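Local atomic coordinates of QdtA (Thermoanaerobacterium thermosaccharolyticum, PDB entry 4ZU5), a protein that belongs to the WxcM-like family of the cupin clan, folds as a beta-sandwich, and holds thymidine in a pocket. Residues A[5-10]-A[78-83]; A[58-63]-A[67-72]; A[52-57]-A[125-130]. All coordinates share one frame; numbering follows the deposited sequence.

Interaction 1: A[5-10]-A[78-83]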
loop_
_atom_site.group_PDB
_atom_site.type_symbol
_atom_site.label_atom_id
_atom_site.label_comp_id
_atom_site.label_asym_id
_atom_site.label_seq_id
_atom_site.Cartn_x
_atom_site.Cartn_y
_atom_site.Cartn_z
ATOM N N VAL A 5 12.502 -12.894 -10.064
ATOM C CA VAL A 5 12.190 -11.477 -10.069
ATOM C C VAL A 5 11.403 -11.112 -11.308
ATOM O O VAL A 5 11.687 -11.654 -12.370
ATOM C CB VAL A 5 13.511 -10.669 -10.007
ATOM C CG1 VAL A 5 13.255 -9.178 -10.128
ATOM C CG2 VAL A 5 14.190 -10.939 -8.685
ATOM N N ALA A 6 10.473 -10.156 -11.220
ATOM C CA ALA A 6 9.767 -9.659 -12.395
ATOM C C ALA A 6 9.267 -8.265 -12.116
ATOM O O ALA A 6 9.008 -7.905 -10.976
ATOM C CB ALA A 6 8.572 -10.501 -12.790
ATOM N N LEU A 7 9.071 -7.568 -13.216
ATOM C CA LEU A 7 8.289 -6.349 -13.244
ATOM C C LEU A 7 6.878 -6.651 -13.642
ATOM O O LEU A 7 6.584 -7.160 -14.744
ATOM C CB LEU A 7 8.929 -5.347 -14.187
ATOM C CG LEU A 7 10.235 -4.813 -13.632
ATOM C CD1 LEU A 7 10.934 -4.104 -14.788
ATOM C CD2 LEU A 7 10.077 -3.867 -12.464
ATOM N N ILE A 8 5.965 -6.190 -12.811
ATOM C CA ILE A 8 4.565 -6.399 -13.028
ATOM C C ILE A 8 3.866 -5.071 -13.286
ATOM O O ILE A 8 4.132 -4.087 -12.600
ATOM C CB ILE A 8 3.942 -7.017 -11.788
ATOM C CG1 ILE A 8 4.358 -8.472 -11.635
ATOM C CG2 ILE A 8 2.425 -7.026 -11.939
ATOM C CD1 ILE A 8 3.797 -8.961 -10.293
ATOM N N LYS A 9 3.009 -5.040 -14.283
ATOM C CA LYS A 9 2.367 -3.798 -14.664
ATOM C C LYS A 9 0.943 -3.832 -14.185
ATOM O O LYS A 9 0.213 -4.784 -14.386
ATOM C CB LYS A 9 2.448 -3.569 -16.194
ATOM C CG LYS A 9 1.773 -2.293 -16.704
ATOM C CD LYS A 9 2.714 -1.126 -16.452
ATOM C CE LYS A 9 2.230 0.156 -17.091
ATOM N NZ LYS A 9 1.009 0.577 -16.392
ATOM N N PHE A 10 0.550 -2.772 -13.503
ATOM C CA PHE A 10 -0.795 -2.605 -12.998
ATOM C C PHE A 10 -1.566 -1.609 -13.872
ATOM O O PHE A 10 -0.966 -0.880 -14.648
ATOM C CB PHE A 10 -0.708 -2.113 -11.540
ATOM C CG PHE A 10 0.044 -3.046 -10.641
ATOM C CD1 PHE A 10 1.112 -2.596 -9.881
ATOM C CD2 PHE A 10 -0.297 -4.370 -10.564
ATOM C CE1 PHE A 10 1.810 -3.454 -9.040
ATOM C CE2 PHE A 10 0.405 -5.254 -9.756
ATOM C CZ PHE A 10 1.460 -4.801 -8.993
ATOM N N LYS A 78 21.611 -6.898 -10.198
ATOM C CA LYS A 78 20.979 -5.870 -11.013
ATOM C C LYS A 78 20.474 -4.808 -10.111
ATOM O O LYS A 78 20.001 -5.042 -8.998
ATOM C CB LYS A 78 19.705 -6.300 -11.763
ATOM C CG LYS A 78 19.770 -7.575 -12.555
ATOM C CD LYS A 78 20.712 -7.501 -13.743
ATOM C CE LYS A 78 21.052 -8.926 -14.172
ATOM N NZ LYS A 78 21.849 -8.958 -15.421
ATOM N N ILE A 79 20.406 -3.634 -10.673
ATOM C CA ILE A 79 19.804 -2.585 -9.907
ATOM C C ILE A 79 18.623 -2.047 -10.705
ATOM O O ILE A 79 18.706 -1.752 -11.891
ATOM C CB ILE A 79 20.861 -1.609 -9.316
ATOM C CG1 ILE A 79 20.695 -0.235 -9.865
ATOM C CG2 ILE A 79 22.293 -2.104 -9.330
ATOM C CD1 ILE A 79 19.748 0.479 -8.938
ATOM N N ILE A 80 17.460 -2.030 -10.082
ATOM C CA ILE A 80 16.246 -1.585 -10.718
ATOM C C ILE A 80 15.779 -0.309 -10.034
ATOM O O ILE A 80 15.672 -0.290 -8.797
ATOM C CB ILE A 80 15.135 -2.613 -10.441
ATOM C CG1 ILE A 80 15.581 -4.013 -10.873
ATOM C CG2 ILE A 80 13.863 -2.177 -11.142
ATOM C CD1 ILE A 80 15.571 -4.168 -12.364
ATOM N N GLU A 81 15.494 0.719 -10.822
ATOM C CA GLU A 81 14.901 1.932 -10.294
ATOM C C GLU A 81 13.399 1.916 -10.415
ATOM O O GLU A 81 12.839 1.720 -11.494
ATOM C CB GLU A 81 15.444 3.175 -10.992
ATOM C CG GLU A 81 14.971 4.440 -10.327
ATOM C CD GLU A 81 15.531 5.675 -10.983
ATOM O OE1 GLU A 81 16.748 5.730 -11.175
ATOM O OE2 GLU A 81 14.751 6.565 -11.286
ATOM N N LEU A 82 12.750 2.098 -9.280
ATOM C CA LEU A 82 11.313 2.159 -9.227
ATOM C C LEU A 82 10.886 3.595 -9.049
ATOM O O LEU A 82 11.379 4.268 -8.136
ATOM C CB LEU A 82 10.784 1.344 -8.039
ATOM C CG LEU A 82 11.089 -0.147 -8.060
ATOM C CD1 LEU A 82 10.593 -0.833 -6.810
ATOM C CD2 LEU A 82 10.402 -0.763 -9.288
ATOM N N ASN A 83 9.978 4.020 -9.919
ATOM C CA ASN A 83 9.583 5.417 -10.018
ATOM C C ASN A 83 8.258 5.601 -10.669
ATOM O O ASN A 83 7.898 6.726 -10.990
ATOM C CB ASN A 83 10.625 6.160 -10.851
ATOM C CG ASN A 83 10.810 5.538 -12.220
ATOM O OD1 ASN A 83 9.893 4.930 -12.792
ATOM N ND2 ASN A 83 12.014 5.667 -12.746
#

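Interaction 2: A[58-63]-A[67-72]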
loop_
_atom_site.group_PDB
_atom_site.type_symbol
_atom_site.label_atom_id
_atom_site.label_comp_id
_atom_site.label_asym_id
_atom_site.label_seq_id
_atom_site.Cartn_x
_atom_site.Cartn_y
_atom_site.Cartn_z
ATOM N N GLN A 58 6.919 -11.233 -2.423
ATOM C CA GLN A 58 6.671 -9.830 -2.186
ATOM C C GLN A 58 6.571 -9.124 -3.513
ATOM O O GLN A 58 7.166 -9.572 -4.507
ATOM C CB GLN A 58 7.915 -9.260 -1.502
ATOM C CG GLN A 58 8.094 -9.730 -0.080
ATOM C CD GLN A 58 9.114 -8.851 0.647
ATOM O OE1 GLN A 58 10.092 -8.389 0.071
ATOM N NE2 GLN A 58 8.846 -8.578 1.902
ATOM N N VAL A 59 5.897 -7.983 -3.498
ATOM C CA VAL A 59 5.911 -7.028 -4.581
ATOM C C VAL A 59 6.229 -5.678 -3.992
ATOM O O VAL A 59 5.558 -5.220 -3.100
ATOM C CB VAL A 59 4.564 -7.021 -5.298
ATOM C CG1 VAL A 59 4.432 -5.895 -6.302
ATOM C CG2 VAL A 59 4.371 -8.357 -6.030
ATOM N N LEU A 60 7.214 -5.017 -4.566
ATOM C CA LEU A 60 7.606 -3.684 -4.133
ATOM C C LEU A 60 7.089 -2.649 -5.119
ATOM O O LEU A 60 7.176 -2.828 -6.346
ATOM C CB LEU A 60 9.140 -3.576 -4.057
ATOM C CG LEU A 60 9.882 -4.132 -2.840
ATOM C CD1 LEU A 60 9.519 -5.587 -2.539
ATOM C CD2 LEU A 60 11.393 -4.034 -2.982
ATOM N N ILE A 61 6.613 -1.525 -4.617
ATOM C CA ILE A 61 6.085 -0.457 -5.494
ATOM C C ILE A 61 6.444 0.903 -4.931
ATOM O O ILE A 61 6.242 1.163 -3.741
ATOM C CB ILE A 61 4.521 -0.506 -5.604
ATOM C CG1 ILE A 61 4.038 -1.940 -5.789
ATOM C CG2 ILE A 61 3.988 0.401 -6.715
ATOM C CD1 ILE A 61 2.699 -2.213 -5.150
ATOM N N CYS A 62 6.956 1.777 -5.790
ATOM C CA CYS A 62 7.332 3.129 -5.358
ATOM C C CYS A 62 6.236 4.091 -5.740
ATOM O O CYS A 62 5.925 4.233 -6.931
ATOM C CB CYS A 62 8.647 3.516 -5.997
ATOM S SG CYS A 62 8.991 5.245 -5.591
ATOM N N LEU A 63 5.491 4.580 -4.734
ATOM C CA LEU A 63 4.222 5.270 -4.928
ATOM C C LEU A 63 4.456 6.771 -5.152
ATOM O O LEU A 63 3.579 7.467 -5.621
ATOM C CB LEU A 63 3.286 5.070 -3.714
ATOM C CG LEU A 63 2.903 3.596 -3.488
ATOM C CD1 LEU A 63 1.776 3.488 -2.473
ATOM C CD2 LEU A 63 2.465 2.933 -4.771
ATOM N N VAL A 67 13.389 5.234 -6.008
ATOM C CA VAL A 67 14.220 4.449 -5.136
ATOM C C VAL A 67 14.829 3.334 -5.995
ATOM O O VAL A 67 14.214 2.852 -6.952
ATOM C CB VAL A 67 13.464 3.825 -3.933
ATOM C CG1 VAL A 67 12.302 2.950 -4.420
ATOM C CG2 VAL A 67 14.381 3.019 -3.035
ATOM N N LYS A 68 16.036 2.957 -5.628
ATOM C CA LYS A 68 16.795 1.936 -6.327
ATOM C C LYS A 68 16.881 0.666 -5.516
ATOM O O LYS A 68 17.202 0.649 -4.303
ATOM C CB LYS A 68 18.201 2.501 -6.662
ATOM C CG LYS A 68 18.212 3.472 -7.838
ATOM C CD LYS A 68 19.616 4.002 -8.093
ATOM C CE LYS A 68 19.594 5.184 -9.031
ATOM N NZ LYS A 68 19.153 6.381 -8.283
ATOM N N ILE A 69 16.587 -0.453 -6.190
ATOM C CA ILE A 69 16.591 -1.728 -5.533
ATOM C C ILE A 69 17.742 -2.519 -6.114
ATOM O O ILE A 69 17.776 -2.764 -7.326
ATOM C CB ILE A 69 15.328 -2.579 -5.807
ATOM C CG1 ILE A 69 14.045 -1.789 -5.661
ATOM C CG2 ILE A 69 15.362 -3.815 -4.936
ATOM C CD1 ILE A 69 13.933 -0.995 -4.386
ATOM N N ARG A 70 18.677 -2.880 -5.253
ATOM C CA ARG A 70 19.788 -3.753 -5.658
ATOM C C ARG A 70 19.373 -5.180 -5.353
ATOM O O ARG A 70 19.156 -5.531 -4.207
ATOM C CB ARG A 70 21.075 -3.379 -4.907
ATOM C CG ARG A 70 22.245 -4.352 -5.041
ATOM C CD ARG A 70 23.511 -3.901 -4.267
ATOM N NE ARG A 70 23.970 -2.567 -4.657
ATOM C CZ ARG A 70 23.865 -1.468 -3.916
ATOM N NH1 ARG A 70 23.325 -1.482 -2.708
ATOM N NH2 ARG A 70 24.252 -0.321 -4.414
ATOM N N LEU A 71 19.254 -5.993 -6.401
ATOM C CA LEU A 71 18.887 -7.374 -6.301
ATOM C C LEU A 71 20.118 -8.212 -6.587
ATOM O O LEU A 71 20.846 -7.965 -7.553
ATOM C CB LEU A 71 17.826 -7.745 -7.342
ATOM C CG LEU A 71 16.622 -6.807 -7.321
ATOM C CD1 LEU A 71 15.845 -6.881 -8.630
ATOM C CD2 LEU A 71 15.772 -7.198 -6.148
ATOM N N LYS A 72 20.300 -9.250 -5.790
ATOM C CA LYS A 72 21.371 -10.161 -6.103
ATOM C C LYS A 72 21.152 -11.598 -5.703
ATOM O O LYS A 72 20.491 -11.926 -4.722
ATOM C CB LYS A 72 22.675 -9.579 -5.558
ATOM C CG LYS A 72 23.346 -10.306 -4.427
ATOM C CD LYS A 72 24.166 -9.270 -3.674
ATOM C CE LYS A 72 25.655 -9.389 -3.970
ATOM N NZ LYS A 72 26.314 -8.401 -3.073
#

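Interaction 3: A[52-57]-A[125-130]. Unlike the reference sequence in segment 52-57: Ser52 (reference Ala).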
loop_
_atom_site.group_PDB
_atom_site.type_symbol
_atom_site.label_atom_id
_atom_site.label_comp_id
_atom_site.label_asym_id
_atom_site.label_seq_id
_atom_site.Cartn_x
_atom_site.Cartn_y
_atom_site.Cartn_z
ATOM N N SER A 52 17.112 -11.528 2.726
ATOM C CA SER A 52 16.377 -12.364 1.822
ATOM C C SER A 52 15.339 -13.207 2.588
ATOM O O SER A 52 15.160 -13.063 3.810
ATOM C CB SER A 52 17.336 -13.272 1.066
ATOM O OG SER A 52 16.657 -14.014 0.047
ATOM N N HIS A 53 14.638 -14.079 1.866
ATOM C CA HIS A 53 13.704 -15.024 2.484
ATOM C C HIS A 53 13.711 -16.334 1.789
ATOM O O HIS A 53 13.990 -16.379 0.592
ATOM C CB HIS A 53 12.289 -14.509 2.316
ATOM C CG HIS A 53 12.094 -13.165 2.896
ATOM N ND1 HIS A 53 11.752 -12.983 4.214
ATOM C CD2 HIS A 53 12.266 -11.931 2.371
ATOM C CE1 HIS A 53 11.644 -11.688 4.463
ATOM N NE2 HIS A 53 11.950 -11.028 3.359
ATOM N N LYS A 54 13.285 -17.371 2.487
ATOM C CA LYS A 54 13.120 -18.682 1.839
ATOM C C LYS A 54 11.714 -18.929 1.276
ATOM O O LYS A 54 11.547 -19.662 0.306
ATOM C CB LYS A 54 13.446 -19.843 2.791
ATOM C CG LYS A 54 14.790 -19.797 3.520
ATOM C CD LYS A 54 14.728 -19.146 4.920
ATOM C CE LYS A 54 14.554 -20.111 6.097
ATOM N NZ LYS A 54 15.852 -20.751 6.474
ATOM N N LYS A 55 10.680 -18.385 1.899
ATOM C CA LYS A 55 9.312 -18.801 1.530
ATOM C C LYS A 55 8.385 -17.630 1.117
ATOM O O LYS A 55 7.313 -17.830 0.582
ATOM C CB LYS A 55 8.687 -19.538 2.724
ATOM C CG LYS A 55 9.227 -20.966 2.850
ATOM C CD LYS A 55 9.224 -21.551 4.254
ATOM C CE LYS A 55 8.153 -20.930 5.140
ATOM N NZ LYS A 55 7.905 -21.763 6.358
ATOM N N LEU A 56 8.775 -16.428 1.441
ATOM C CA LEU A 56 7.983 -15.238 1.242
ATOM C C LEU A 56 8.032 -14.753 -0.219
ATOM O O LEU A 56 9.080 -14.764 -0.848
ATOM C CB LEU A 56 8.529 -14.159 2.164
ATOM C CG LEU A 56 7.756 -12.848 2.200
ATOM C CD1 LEU A 56 6.353 -13.102 2.747
ATOM C CD2 LEU A 56 8.433 -11.771 3.023
ATOM N N HIS A 57 6.904 -14.221 -0.702
ATOM C CA HIS A 57 6.826 -13.618 -2.027
ATOM C C HIS A 57 6.357 -12.207 -1.713
ATOM O O HIS A 57 5.576 -12.011 -0.785
ATOM C CB HIS A 57 5.852 -14.386 -2.939
ATOM C CG HIS A 57 6.279 -15.787 -3.250
ATOM N ND1 HIS A 57 6.843 -16.166 -4.452
ATOM C CD2 HIS A 57 6.158 -16.923 -2.526
ATOM C CE1 HIS A 57 7.154 -17.454 -4.405
ATOM N NE2 HIS A 57 6.760 -17.929 -3.237
ATOM N N TYR A 125 24.405 -12.808 5.632
ATOM C CA TYR A 125 24.788 -12.872 4.246
ATOM C C TYR A 125 25.466 -14.177 3.894
ATOM O O TYR A 125 25.219 -14.714 2.820
ATOM C CB TYR A 125 25.638 -11.671 3.880
ATOM C CG TYR A 125 25.968 -11.614 2.417
ATOM C CD1 TYR A 125 25.009 -11.247 1.477
ATOM C CD2 TYR A 125 27.212 -12.001 1.945
ATOM C CE1 TYR A 125 25.296 -11.222 0.121
ATOM C CE2 TYR A 125 27.531 -11.931 0.607
ATOM C CZ TYR A 125 26.582 -11.569 -0.318
ATOM O OH TYR A 125 26.864 -11.593 -1.660
ATOM N N ASP A 126 26.275 -14.734 4.793
ATOM C CA ASP A 126 26.965 -16.005 4.464
ATOM C C ASP A 126 25.997 -17.185 4.387
ATOM O O ASP A 126 26.136 -18.057 3.550
ATOM C CB ASP A 126 28.075 -16.349 5.464
ATOM C CG ASP A 126 29.225 -15.353 5.430
ATOM O OD1 ASP A 126 29.602 -14.849 4.355
ATOM O OD2 ASP A 126 29.739 -15.051 6.512
ATOM N N PHE A 127 25.008 -17.180 5.259
ATOM C CA PHE A 127 23.974 -18.197 5.222
ATOM C C PHE A 127 23.142 -18.031 3.953
ATOM O O PHE A 127 22.826 -19.007 3.300
ATOM C CB PHE A 127 23.077 -18.106 6.462
ATOM C CG PHE A 127 22.013 -19.190 6.511
ATOM C CD1 PHE A 127 22.381 -20.537 6.577
ATOM C CD2 PHE A 127 20.649 -18.878 6.428
ATOM C CE1 PHE A 127 21.419 -21.544 6.570
ATOM C CE2 PHE A 127 19.686 -19.880 6.460
ATOM C CZ PHE A 127 20.068 -21.215 6.535
ATOM N N TYR A 128 22.775 -16.795 3.625
ATOM C CA TYR A 128 22.048 -16.536 2.407
ATOM C C TYR A 128 22.790 -17.209 1.265
ATOM O O TYR A 128 22.247 -18.034 0.548
ATOM C CB TYR A 128 21.889 -15.041 2.096
ATOM C CG TYR A 128 21.472 -14.836 0.683
ATOM C CD1 TYR A 128 20.196 -15.182 0.272
ATOM C CD2 TYR A 128 22.375 -14.451 -0.278
ATOM C CE1 TYR A 128 19.846 -15.145 -1.055
ATOM C CE2 TYR A 128 22.025 -14.397 -1.607
ATOM C CZ TYR A 128 20.740 -14.724 -1.994
ATOM O OH TYR A 128 20.449 -14.686 -3.336
ATOM N N ILE A 129 24.054 -16.839 1.089
ATOM C CA ILE A 129 24.835 -17.323 -0.039
ATOM C C ILE A 129 24.920 -18.831 -0.089
ATOM O O ILE A 129 24.841 -19.402 -1.163
ATOM C CB ILE A 129 26.277 -16.747 -0.015
ATOM C CG1 ILE A 129 26.248 -15.228 -0.235
ATOM C CG2 ILE A 129 27.150 -17.382 -1.090
ATOM C CD1 ILE A 129 25.834 -14.810 -1.636
ATOM N N ASP A 130 25.125 -19.467 1.048
ATOM C CA ASP A 130 25.156 -20.909 1.078
ATOM C C ASP A 130 23.847 -21.458 0.551
ATOM O O ASP A 130 23.872 -22.308 -0.316
ATOM C CB ASP A 130 25.365 -21.437 2.489
ATOM C CG ASP A 130 26.838 -21.409 2.891
ATOM O OD1 ASP A 130 27.731 -21.398 2.006
ATOM O OD2 ASP A 130 27.079 -21.387 4.111
#

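Interaction 1: A[5-10]-A[78-83]
Leu7 reaches across from strand 5-9 with a single methyl, CD2, which lies 4.4 Å from Ile80 CG2 and 4.5 Å from Leu82 CD2. The torsions explain why one branch does all the touching. With CG anti to the carbonyl carbon (chi1 -70°) and CD1 continuing the extended chain, CD2 is the branch turned to the other strand. Ile80 answers with its CG2 methyl, the short branch, and Leu82 with CD2; Leu7 thus meets two residues, Ile80 and Leu82, on one face of strand 76-82. The distances are those of a light apolar touch, with the backbones too far apart for any hydrogen bond. Just past the strand, Asn83 ND2 donates to Glu81 OE2 at 3.2 Å, coming from above the carboxylate plane. In the partner segment, Lys9 NZ meets Phe10 O of the next residue, 3.0 Å away, and also bonds Ser86 OG. The contact joins border strands of the two facing sheets: strand 5-9 lies beside strand 87-91, whose Val87 and Leu89 also receive Leu7, while strand 76-82 lies beside strand 67-73, where Ile80 rests on Leu71 and Leu82 on Ile69.

Interaction 2: A[58-63]-A[67-72]
Apolar contact accounts for everything that passes between residues 58-63 and 67-72, and it comes in two steps. Near the turn, Cys62 meets Val67: Cys62 CB is 4.0 Å from Val67 CG1, and Cys62 SG follows at 4.2 Å from the same methyl. Val67 CG1 sits between its own backbone N and carbonyl carbon (chi1 57°), a rotamer that turns this branch to the cysteine. Farther from the turn, Leu60 CD2 touches Ile69 CD1 at 4.2 Å. The leucine extends CD2 to its full length, whereas the isoleucine bends at chi2 (-50°), so that the terminal methyls are what meet. The CA atoms of Cys62 and Val67 are 7.0 Å apart, but those of Leu60 and Ile69 are 9.3 Å apart, and the strands diverge as they leave the turn. Although successive in the chain, the two strands share no hydrogen bond and belong to different sheets; the pair is therefore a beta-arch, not a beta-hairpin, and its inward residues fill the interior of the cupin sandwich. Leu82 lies against Cys62, and Cys106 against both Cys62 and Val67. The side chain of Leu60 is about 11 Å from the bound thymidine.

Backbone hydrogen bonding runs within each sheet instead, as where Leu60 pairs with Leu89, and salt bridges decorate the outer face of strand 67-73, where Lys68 NZ pairs with Asp101 OD2 and Arg70 NH1 with Glu98 OE1. Ile61 turns its side chain away from strand 67-73, and together with Leu63 it packs on Tyr38 of the second subunit, so that strand 58-64 serves the core on one face and the dimer on the other.

Interaction 3: A[52-57]-A[125-130]
Ser52 and Tyr128 form the buried half of a contact in which the C-terminal helix, 125-136, packs against the end of strand 47-53 and the loop after it, covering one border of the cupin sandwich. Van der Waals contact comes first. Ser52, at a position where the reference sequence has alanine, places CB 3.5 Å from Tyr128 CD1 and OG 3.6 Å from Tyr128 CE1; CB approaches the ring obliquely. Tyr128 carries CG anti to its backbone N (chi1 165°), which sends the ring from the helix toward the strand.

A charged group against an aromatic makes the outer half. Lys54 NZ lies 3.9 Å from Phe127 CE2, at the ring edge and in its plane, so the arrangement is no cation-pi stack over a face. The lysine reaches it by bending at chi2, chi3 and chi4 in turn, and the two side chains cross at about a right angle. Lys54, Phe127 and Tyr128 all touch Ile122 of the edge strand 121-122.

Hydrogen bonds hold the parts from outside the contact. Tyr128 OH bonds Leu94 O, fixing the far end of the ring, and Ser52 OG has a weak bond to Val95 O. Asp120 OD1 receives both Lys54 N and Lys55 N, holding the loop where it leaves the strand.

Ring faces are covered within each segment as well. Ile129 CG1 lies over the Tyr125 ring, offset toward its rim, and His53, whose side chain turns away from the helix, has Leu56 CD2 3.5 Å above the centre of its imidazole.

Overall arrangement
Interactions 1 and 2 are neighbours, their centres about 7 Å apart, joined by the pairing of strands 67-73 and 76-82: Ile80 O probably accepts from Ile69 N at 2.8 Å, and Leu82 N probably donates to Val67 O at 2.9 Å. Interaction 3 lies farther off, its centre about 17 Å from that of interaction 2, yet the two touch where Tyr128 OH, bonded to Leu94 O, also lies 3.1 Å from Lys72 O, a probable second bond. Between interactions 1 and 3 there is no contact; their nearest atoms are about 9 Å apart. Tyr121, which lines the thymidine pocket with Arg35 and Tyr116, meets the His53 ring edge-to-face, linking interaction 3 to the pocket, although the Ser52 side chain is about 13 Å from a thymidine.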